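Long-range contact in teichoic acid biosynthesis protein F (Staphylococcus epidermidis, PDB 3L7I), which belongs to the teichoic acid biosynthesis proteins and has a glycosyltransferase-like GT-B fold: residues Leu569-Met583 with Leu593-Tyr606. Residues are numbered along the deposited sequence; the frame is centred on the assembly and turned at random.
Sequences LYKELGDDYVILLRM and LSGYENFAIDVSNY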
ATOM      1  N   LEU A 569      61.660  16.196  29.239  1.00 67.58           N
ATOM      2  CA  LEU A 569      61.102  15.493  30.369  1.00 66.04           C
ATOM      3  C   LEU A 569      61.987  14.300  30.732  1.00 66.80           C
ATOM      4  O   LEU A 569      62.338  14.097  31.892  1.00 67.03           O
ATOM      5  CB  LEU A 569      59.668  15.058  30.036  1.00 64.07           C
ATOM      6  CG  LEU A 569      58.539  16.018  30.403  1.00 62.95           C
ATOM      7  CD1 LEU A 569      57.228  15.377  30.134  1.00 61.34           C
ATOM      8  CD2 LEU A 569      58.590  16.345  31.869  1.00 62.80           C
ATOM      9  N   TYR A 570      62.356  13.521  29.726  1.00 67.48           N
ATOM     10  CA  TYR A 570      63.203  12.353  29.922  1.00 68.54           C
ATOM     11  C   TYR A 570      64.539  12.737  30.557  1.00 70.60           C
ATOM     12  O   TYR A 570      64.981  12.094  31.492  1.00 71.08           O
ATOM     13  CB  TYR A 570      63.407  11.670  28.568  1.00 69.37           C
ATOM     14  CG  TYR A 570      64.040  10.298  28.572  1.00 70.44           C
ATOM     15  CD1 TYR A 570      63.909   9.413  29.652  1.00 69.89           C
ATOM     16  CD2 TYR A 570      64.741   9.872  27.473  1.00 72.25           C
ATOM     17  CE1 TYR A 570      64.492   8.153  29.612  1.00 71.18           C
ATOM     18  CE2 TYR A 570      65.317   8.638  27.434  1.00 73.50           C
ATOM     19  CZ  TYR A 570      65.192   7.778  28.487  1.00 72.97           C
ATOM     20  OH  TYR A 570      65.793   6.542  28.347  1.00 74.60           O
ATOM     21  N   LYS A 571      65.170  13.794  30.043  1.00 73.13           N
ATOM     22  CA  LYS A 571      66.423  14.323  30.597  1.00 78.74           C
ATOM     23  C   LYS A 571      66.287  14.810  32.048  1.00 80.33           C
ATOM     24  O   LYS A 571      67.181  14.604  32.871  1.00 84.33           O
ATOM     25  CB  LYS A 571      66.938  15.481  29.732  1.00 82.35           C
ATOM     26  CG  LYS A 571      67.857  15.082  28.576  1.00 84.11           C
ATOM     27  CD  LYS A 571      68.272  16.313  27.726  1.00 88.25           C
ATOM     28  CE  LYS A 571      69.647  16.151  27.051  1.00 92.90           C
ATOM     29  NZ  LYS A 571      69.766  14.962  26.146  1.00 90.35           N
ATOM     30  N   GLU A 572      65.157  15.449  32.344  1.00 72.14           N
ATOM     31  CA  GLU A 572      64.967  16.186  33.594  1.00 72.09           C
ATOM     32  C   GLU A 572      64.329  15.372  34.701  1.00 70.68           C
ATOM     33  O   GLU A 572      64.454  15.710  35.871  1.00 71.27           O
ATOM     34  CB  GLU A 572      64.098  17.433  33.354  1.00 71.25           C
ATOM     35  CG  GLU A 572      64.798  18.567  32.631  1.00 73.29           C
ATOM     36  CD  GLU A 572      65.975  19.139  33.418  1.00 75.88           C
ATOM     37  OE1 GLU A 572      65.847  19.287  34.651  1.00 75.84           O
ATOM     38  OE2 GLU A 572      67.025  19.448  32.807  1.00 80.04           O
ATOM     39  N   LEU A 573      63.627  14.314  34.331  1.00 69.07           N
ATOM     40  CA  LEU A 573      62.792  13.606  35.287  1.00 67.68           C
ATOM     41  C   LEU A 573      62.898  12.095  35.142  1.00 67.61           C
ATOM     42  O   LEU A 573      62.395  11.356  35.985  1.00 67.01           O
ATOM     43  CB  LEU A 573      61.325  14.033  35.113  1.00 65.55           C
ATOM     44  CG  LEU A 573      61.031  15.515  35.331  1.00 65.64           C
ATOM     45  CD1 LEU A 573      59.631  15.886  34.907  1.00 63.84           C
ATOM     46  CD2 LEU A 573      61.256  15.866  36.778  1.00 66.49           C
ATOM     47  N   GLY A 574      63.557  11.643  34.082  1.00 80.24           N
ATOM     48  CA  GLY A 574      63.608  10.232  33.747  1.00 78.72           C
ATOM     49  C   GLY A 574      64.194   9.273  34.772  1.00 79.61           C
ATOM     50  O   GLY A 574      64.164   8.056  34.565  1.00 78.53           O
ATOM     51  N   ASP A 575      64.726   9.800  35.869  1.00 70.91           N
ATOM     52  CA  ASP A 575      65.332   8.949  36.884  1.00 72.47           C
ATOM     53  C   ASP A 575      64.487   8.943  38.143  1.00 71.55           C
ATOM     54  O   ASP A 575      64.645   8.079  38.998  1.00 72.55           O
ATOM     55  CB  ASP A 575      66.769   9.386  37.216  1.00 77.26           C
ATOM     56  CG  ASP A 575      67.781   9.025  36.118  1.00 80.49           C
ATOM     57  OD1 ASP A 575      67.583   8.012  35.397  1.00 78.54           O
ATOM     58  OD2 ASP A 575      68.793   9.756  35.990  1.00 85.76           O
ATOM     59  N   ASP A 576      63.591   9.909  38.263  1.00 70.79           N
ATOM     60  CA  ASP A 576      62.725   9.986  39.432  1.00 69.48           C
ATOM     61  C   ASP A 576      61.291   9.593  39.078  1.00 66.93           C
ATOM     62  O   ASP A 576      60.542   9.116  39.929  1.00 66.56           O
ATOM     63  CB  ASP A 576      62.742  11.399  40.032  1.00 72.27           C
ATOM     64  CG  ASP A 576      64.101  11.779  40.626  1.00 77.86           C
ATOM     65  OD1 ASP A 576      64.667  10.966  41.395  1.00 79.38           O
ATOM     66  OD2 ASP A 576      64.589  12.905  40.340  1.00 81.27           O
ATOM     67  N   TYR A 577      60.927   9.785  37.813  1.00 65.72           N
ATOM     68  CA  TYR A 577      59.540   9.665  37.371  1.00 63.75           C
ATOM     69  C   TYR A 577      59.305   8.741  36.189  1.00 63.29           C
ATOM     70  O   TYR A 577      60.185   8.459  35.370  1.00 64.26           O
ATOM     71  CB  TYR A 577      58.992  11.033  36.978  1.00 62.74           C
ATOM     72  CG  TYR A 577      58.781  11.982  38.122  1.00 62.94           C
ATOM     73  CD1 TYR A 577      57.575  12.004  38.813  1.00 61.95           C
ATOM     74  CD2 TYR A 577      59.785  12.872  38.505  1.00 64.42           C
ATOM     75  CE1 TYR A 577      57.383  12.880  39.863  1.00 62.42           C
ATOM     76  CE2 TYR A 577      59.603  13.749  39.546  1.00 65.95           C
ATOM     77  CZ  TYR A 577      58.398  13.753  40.226  1.00 64.45           C
ATOM     78  OH  TYR A 577      58.206  14.633  41.275  1.00 67.63           O
ATOM     79  N   VAL A 578      58.069   8.300  36.091  1.00 62.00           N
ATOM     80  CA  VAL A 578      57.600   7.713  34.868  1.00 61.47           C
ATOM     81  C   VAL A 578      56.344   8.509  34.480  1.00 59.91           C
ATOM     82  O   VAL A 578      55.595   8.956  35.357  1.00 59.24           O
ATOM     83  CB  VAL A 578      57.355   6.235  35.088  1.00 61.99           C
ATOM     84  CG1 VAL A 578      55.890   5.971  35.393  1.00 60.87           C
ATOM     85  CG2 VAL A 578      57.821   5.475  33.897  1.00 62.78           C
ATOM     86  N   ILE A 579      56.117   8.749  33.195  1.00 59.57           N
ATOM     87  CA  ILE A 579      54.953   9.567  32.821  1.00 58.39           C
ATOM     88  C   ILE A 579      53.878   8.810  32.014  1.00 57.92           C
ATOM     89  O   ILE A 579      54.184   8.195  30.980  1.00 58.55           O
ATOM     90  CB  ILE A 579      55.388  10.852  32.085  1.00 58.58           C
ATOM     91  CG1 ILE A 579      54.201  11.767  31.859  1.00 57.64           C
ATOM     92  CG2 ILE A 579      56.082  10.536  30.762  1.00 59.49           C
ATOM     93  CD1 ILE A 579      54.617  13.034  31.101  1.00 58.16           C
ATOM     94  N   LEU A 580      52.633   8.826  32.494  1.00 57.11           N
ATOM     95  CA  LEU A 580      51.548   8.136  31.777  1.00 56.94           C
ATOM     96  C   LEU A 580      50.850   9.072  30.801  1.00 56.54           C
ATOM     97  O   LEU A 580      50.310  10.107  31.212  1.00 55.97           O
ATOM     98  CB  LEU A 580      50.526   7.550  32.748  1.00 56.70           C
ATOM     99  CG  LEU A 580      51.092   6.719  33.895  1.00 57.31           C
ATOM    100  CD1 LEU A 580      50.009   6.056  34.721  1.00 57.43           C
ATOM    101  CD2 LEU A 580      52.040   5.691  33.322  1.00 58.33           C
ATOM    102  N   LEU A 581      50.869   8.726  29.515  1.00 57.11           N
ATOM    103  CA  LEU A 581      50.239   9.561  28.496  1.00 57.11           C
ATOM    104  C   LEU A 581      48.836   9.044  28.157  1.00 57.12           C
ATOM    105  O   LEU A 581      48.680   7.969  27.551  1.00 57.87           O
ATOM    106  CB  LEU A 581      51.091   9.614  27.225  1.00 58.12           C
ATOM    107  CG  LEU A 581      52.571   9.957  27.361  1.00 58.63           C
ATOM    108  CD1 LEU A 581      53.267   9.921  26.011  1.00 59.97           C
ATOM    109  CD2 LEU A 581      52.790  11.315  28.025  1.00 58.17           C
ATOM    110  N   ARG A 582      47.816   9.807  28.544  1.00 56.57           N
ATOM    111  CA  ARG A 582      46.446   9.463  28.218  1.00 56.84           C
ATOM    112  C   ARG A 582      45.910  10.378  27.131  1.00 57.31           C
ATOM    113  O   ARG A 582      45.406  11.461  27.416  1.00 57.02           O
ATOM    114  CB  ARG A 582      45.570   9.548  29.467  1.00 56.30           C
ATOM    115  CG  ARG A 582      44.082   9.381  29.172  1.00 56.82           C
ATOM    116  CD  ARG A 582      43.370   8.524  30.205  1.00 56.96           C
ATOM    117  NE  ARG A 582      43.314   7.147  29.755  1.00 57.84           N
ATOM    118  CZ  ARG A 582      42.195   6.445  29.637  1.00 58.82           C
ATOM    119  NH1 ARG A 582      41.022   6.971  29.982  1.00 59.00           N
ATOM    120  NH2 ARG A 582      42.258   5.194  29.201  1.00 59.86           N
ATOM    121  N   MET A 583      45.993   9.928  25.890  1.00 58.32           N
ATOM    122  CA  MET A 583      45.643  10.752  24.738  1.00 59.17           C
ATOM    123  C   MET A 583      44.372  10.296  24.040  1.00 60.44           C
ATOM    124  O   MET A 583      43.940   9.169  24.220  1.00 62.28           O
ATOM    125  CB  MET A 583      46.779  10.675  23.724  1.00 60.06           C
ATOM    126  CG  MET A 583      48.131  10.479  24.371  1.00 59.49           C
ATOM    127  SD  MET A 583      48.636  12.049  25.070  1.00 58.76           S
ATOM    128  CE  MET A 583      49.140  12.883  23.561  1.00 60.31           C
ATOM    129  N   LEU A 593      56.622   6.064  20.516  1.00 69.59           N
ATOM    130  CA  LEU A 593      57.334   6.231  21.788  1.00 68.57           C
ATOM    131  C   LEU A 593      58.675   5.473  21.870  1.00 70.27           C
ATOM    132  O   LEU A 593      59.183   5.242  22.962  1.00 69.77           O
ATOM    133  CB  LEU A 593      56.443   5.846  22.982  1.00 66.65           C
ATOM    134  CG  LEU A 593      55.291   6.778  23.305  1.00 64.87           C
ATOM    135  CD1 LEU A 593      54.733   6.525  24.683  1.00 63.27           C
ATOM    136  CD2 LEU A 593      55.751   8.213  23.176  1.00 64.76           C
ATOM    137  N   SER A 594      59.243   5.092  20.732  1.00 72.52           N
ATOM    138  CA  SER A 594      60.560   4.467  20.726  1.00 74.50           C
ATOM    139  C   SER A 594      61.609   5.450  21.215  1.00 74.64           C
ATOM    140  O   SER A 594      61.660   6.584  20.757  1.00 74.69           O
ATOM    141  CB  SER A 594      60.912   4.038  19.319  1.00 77.14           C
ATOM    142  OG  SER A 594      59.724   3.813  18.586  1.00 76.92           O
ATOM    143  N   GLY A 595      62.454   5.018  22.139  1.00 75.00           N
ATOM    144  CA  GLY A 595      63.415   5.904  22.758  1.00 75.26           C
ATOM    145  C   GLY A 595      63.012   6.272  24.176  1.00 73.05           C
ATOM    146  O   GLY A 595      63.809   6.834  24.923  1.00 73.37           O
ATOM    147  N   TYR A 596      61.776   5.955  24.553  1.00 71.08           N
ATOM    148  CA  TYR A 596      61.253   6.350  25.850  1.00 69.10           C
ATOM    149  C   TYR A 596      60.708   5.161  26.624  1.00 68.51           C
ATOM    150  O   TYR A 596      59.943   5.335  27.587  1.00 66.85           O
ATOM    151  CB  TYR A 596      60.159   7.416  25.695  1.00 67.32           C
ATOM    152  CG  TYR A 596      60.594   8.656  24.927  1.00 68.08           C
ATOM    153  CD1 TYR A 596      61.679   9.421  25.354  1.00 69.01           C
ATOM    154  CD2 TYR A 596      59.915   9.067  23.781  1.00 68.16           C
ATOM    155  CE1 TYR A 596      62.083  10.539  24.668  1.00 70.02           C
ATOM    156  CE2 TYR A 596      60.316  10.207  23.088  1.00 69.16           C
ATOM    157  CZ  TYR A 596      61.406  10.932  23.541  1.00 70.10           C
ATOM    158  OH  TYR A 596      61.810  12.061  22.865  1.00 71.40           O
ATOM    159  N   GLU A 597      61.107   3.954  26.226  1.00 70.14           N
ATOM    160  CA  GLU A 597      60.638   2.766  26.936  1.00 70.02           C
ATOM    161  C   GLU A 597      60.937   2.844  28.437  1.00 69.50           C
ATOM    162  O   GLU A 597      62.042   3.198  28.837  1.00 70.51           O
ATOM    163  CB  GLU A 597      61.118   1.436  26.306  1.00 72.30           C
ATOM    164  CG  GLU A 597      62.289   1.486  25.333  1.00 74.55           C
ATOM    165  CD  GLU A 597      61.890   1.949  23.932  1.00 74.76           C
ATOM    166  OE1 GLU A 597      62.310   1.342  22.911  1.00 76.93           O
ATOM    167  OE2 GLU A 597      61.143   2.941  23.863  1.00 72.94           O
ATOM    168  N   ASN A 598      59.932   2.544  29.257  1.00 68.16           N
ATOM    169  CA  ASN A 598      60.092   2.568  30.722  1.00 67.86           C
ATOM    170  C   ASN A 598      60.105   3.977  31.285  1.00 66.57           C
ATOM    171  O   ASN A 598      60.284   4.167  32.492  1.00 66.49           O
ATOM    172  CB  ASN A 598      61.371   1.848  31.156  1.00 70.07           C
ATOM    173  CG  ASN A 598      61.323   0.363  30.875  1.00 71.62           C
ATOM    174  OD1 ASN A 598      60.302  -0.289  31.103  1.00 71.04           O
ATOM    175  ND2 ASN A 598      62.431  -0.185  30.381  1.00 73.89           N
ATOM    176  N   PHE A 599      59.951   4.964  30.404  1.00 65.89           N
ATOM    177  CA  PHE A 599      59.819   6.337  30.862  1.00 64.78           C
ATOM    178  C   PHE A 599      58.430   6.879  30.602  1.00 62.98           C
ATOM    179  O   PHE A 599      57.738   7.255  31.533  1.00 61.86           O
ATOM    180  CB  PHE A 599      60.873   7.273  30.262  1.00 65.84           C
ATOM    181  CG  PHE A 599      60.610   8.720  30.579  1.00 64.89           C
ATOM    182  CD1 PHE A 599      60.419   9.121  31.894  1.00 64.26           C
ATOM    183  CD2 PHE A 599      60.496   9.659  29.575  1.00 64.85           C
ATOM    184  CE1 PHE A 599      60.149  10.425  32.193  1.00 63.63           C
ATOM    185  CE2 PHE A 599      60.224  10.960  29.871  1.00 64.23           C
ATOM    186  CZ  PHE A 599      60.054  11.350  31.184  1.00 63.62           C
ATOM    187  N   ALA A 600      58.046   6.934  29.330  1.00 62.97           N
ATOM    188  CA  ALA A 600      56.709   7.372  28.933  1.00 61.63           C
ATOM    189  C   ALA A 600      55.901   6.198  28.387  1.00 61.77           C
ATOM    190  O   ALA A 600      56.229   5.633  27.343  1.00 62.97           O
ATOM    191  CB  ALA A 600      56.791   8.496  27.910  1.00 61.78           C
ATOM    192  N   ILE A 601      54.855   5.832  29.116  1.00 60.84           N
ATOM    193  CA  ILE A 601      54.033   4.675  28.779  1.00 61.21           C
ATOM    194  C   ILE A 601      52.722   5.160  28.191  1.00 60.40           C
ATOM    195  O   ILE A 601      52.090   6.057  28.755  1.00 59.23           O
ATOM    196  CB  ILE A 601      53.649   3.877  30.045  1.00 61.09           C
ATOM    197  CG1 ILE A 601      54.727   3.998  31.139  1.00 61.39           C
ATOM    198  CG2 ILE A 601      53.286   2.456  29.692  1.00 62.28           C
ATOM    199  CD1 ILE A 601      56.105   3.556  30.725  1.00 62.91           C
ATOM    200  N   ASP A 602      52.286   4.573  27.086  1.00 61.26           N
ATOM    201  CA  ASP A 602      51.009   4.977  26.511  1.00 60.84           C
ATOM    202  C   ASP A 602      49.902   4.251  27.222  1.00 60.61           C
ATOM    203  O   ASP A 602      49.899   3.021  27.299  1.00 61.63           O
ATOM    204  CB  ASP A 602      50.938   4.676  25.024  1.00 62.20           C
ATOM    205  CG  ASP A 602      49.710   5.268  24.387  1.00 62.01           C
ATOM    206  OD1 ASP A 602      48.766   5.561  25.136  1.00 60.99           O
ATOM    207  OD2 ASP A 602      49.686   5.454  23.152  1.00 63.10           O
ATOM    208  N   VAL A 603      48.954   5.007  27.749  1.00 59.53           N
ATOM    209  CA  VAL A 603      47.961   4.418  28.614  1.00 59.43           C
ATOM    210  C   VAL A 603      46.549   4.791  28.148  1.00 59.41           C
ATOM    211  O   VAL A 603      45.591   4.780  28.927  1.00 59.16           O
ATOM    212  CB  VAL A 603      48.240   4.856  30.053  1.00 58.49           C
ATOM    213  CG1 VAL A 603      47.747   6.274  30.298  1.00 57.39           C
ATOM    214  CG2 VAL A 603      47.640   3.892  31.035  1.00 58.96           C
ATOM    215  N   SER A 604      46.436   5.084  26.849  1.00 60.00           N
ATOM    216  CA  SER A 604      45.231   5.666  26.249  1.00 60.20           C
ATOM    217  C   SER A 604      44.112   4.661  26.103  1.00 61.38           C
ATOM    218  O   SER A 604      42.945   5.033  26.041  1.00 61.59           O
ATOM    219  CB  SER A 604      45.541   6.221  24.862  1.00 60.91           C
ATOM    220  OG  SER A 604      46.623   7.126  24.900  1.00 60.20           O
ATOM    221  N   ASN A 605      44.469   3.387  26.038  1.00 62.42           N
ATOM    222  CA  ASN A 605      43.474   2.335  25.934  1.00 63.90           C
ATOM    223  C   ASN A 605      43.053   1.704  27.253  1.00 63.84           C
ATOM    224  O   ASN A 605      42.160   0.866  27.273  1.00 65.25           O
ATOM    225  CB  ASN A 605      43.955   1.255  24.976  1.00 65.68           C
ATOM    226  CG  ASN A 605      44.058   1.760  23.563  1.00 66.41           C
ATOM    227  OD1 ASN A 605      43.156   2.463  23.071  1.00 66.62           O
ATOM    228  ND2 ASN A 605      45.164   1.421  22.893  1.00 67.13           N
ATOM    229  N   TYR A 606      43.682   2.100  28.350  1.00 62.50           N
ATOM    230  CA  TYR A 606      43.440   1.444  29.631  1.00 62.73           C
ATOM    231  C   TYR A 606      41.953   1.506  30.001  1.00 63.25           C
ATOM    232  O   TYR A 606      41.348   2.562  29.914  1.00 62.48           O
ATOM    233  CB  TYR A 606      44.320   2.089  30.703  1.00 61.32           C
ATOM    234  CG  TYR A 606      44.372   1.336  32.003  1.00 61.86           C
ATOM    235  CD1 TYR A 606      43.627   1.751  33.104  1.00 61.55           C
ATOM    236  CD2 TYR A 606      45.169   0.208  32.133  1.00 62.98           C
ATOM    237  CE1 TYR A 606      43.672   1.053  34.300  1.00 62.37           C
ATOM    238  CE2 TYR A 606      45.219  -0.502  33.319  1.00 63.81           C
ATOM    239  CZ  TYR A 606      44.471  -0.077  34.400  1.00 63.51           C
ATOM    240  OH  TYR A 606      44.530  -0.794  35.574  1.00 64.64           O
TER
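Strand 600-602 forms the edge of a parallel sheet by pairing with strand 577-581, and four backbone bonds fix the register. Ile579 N gives to Phe599 O (2.8 Å) and Ile579 O takes the N-H of Ile601; Leu581 N then meets Ile601 O almost straight, at 174°, and Leu581 O receives Val603 N. On one face Ile579 CG2 lies 3.6 Å from Ala600 CB, and Leu581 CD1 meets Leu593 CD1 tip to tip; on the other, Leu580 and Ile601 run side by side, CD2 to CG1.

Before the strands, the Phe599 ring fills the corner between helix 566-573 and the sheet. Its CG stands anti to the backbone N (chi1 172°), which carries the ring across to the helix: CD1 of Tyr570 lies over one face, the ring planes 23° apart but slid so far that they barely overlap, while Ile579 CG2 makes a CH-pi contact with the opposite face. Tyr596 turns its edge toward the Tyr570 face in an offset edge-to-face pair, the planes nearly perpendicular, completing an aromatic cluster.

Beyond the strands, Met583 N donates to Ser604 OG (3.0 Å), and that hydroxyl gives its proton to Asp602 OD1 (2.7 Å). The same carboxylate oxygen accepts Ser604 N, an Asx turn. Arg582 NE and NH2 reach Val603 O only weakly, both at 3.4 Å. With helix 585-588 linking the two strands in sequence, the pairing is that of a beta-alpha-beta crossover in a Rossmann-like GT-B domain.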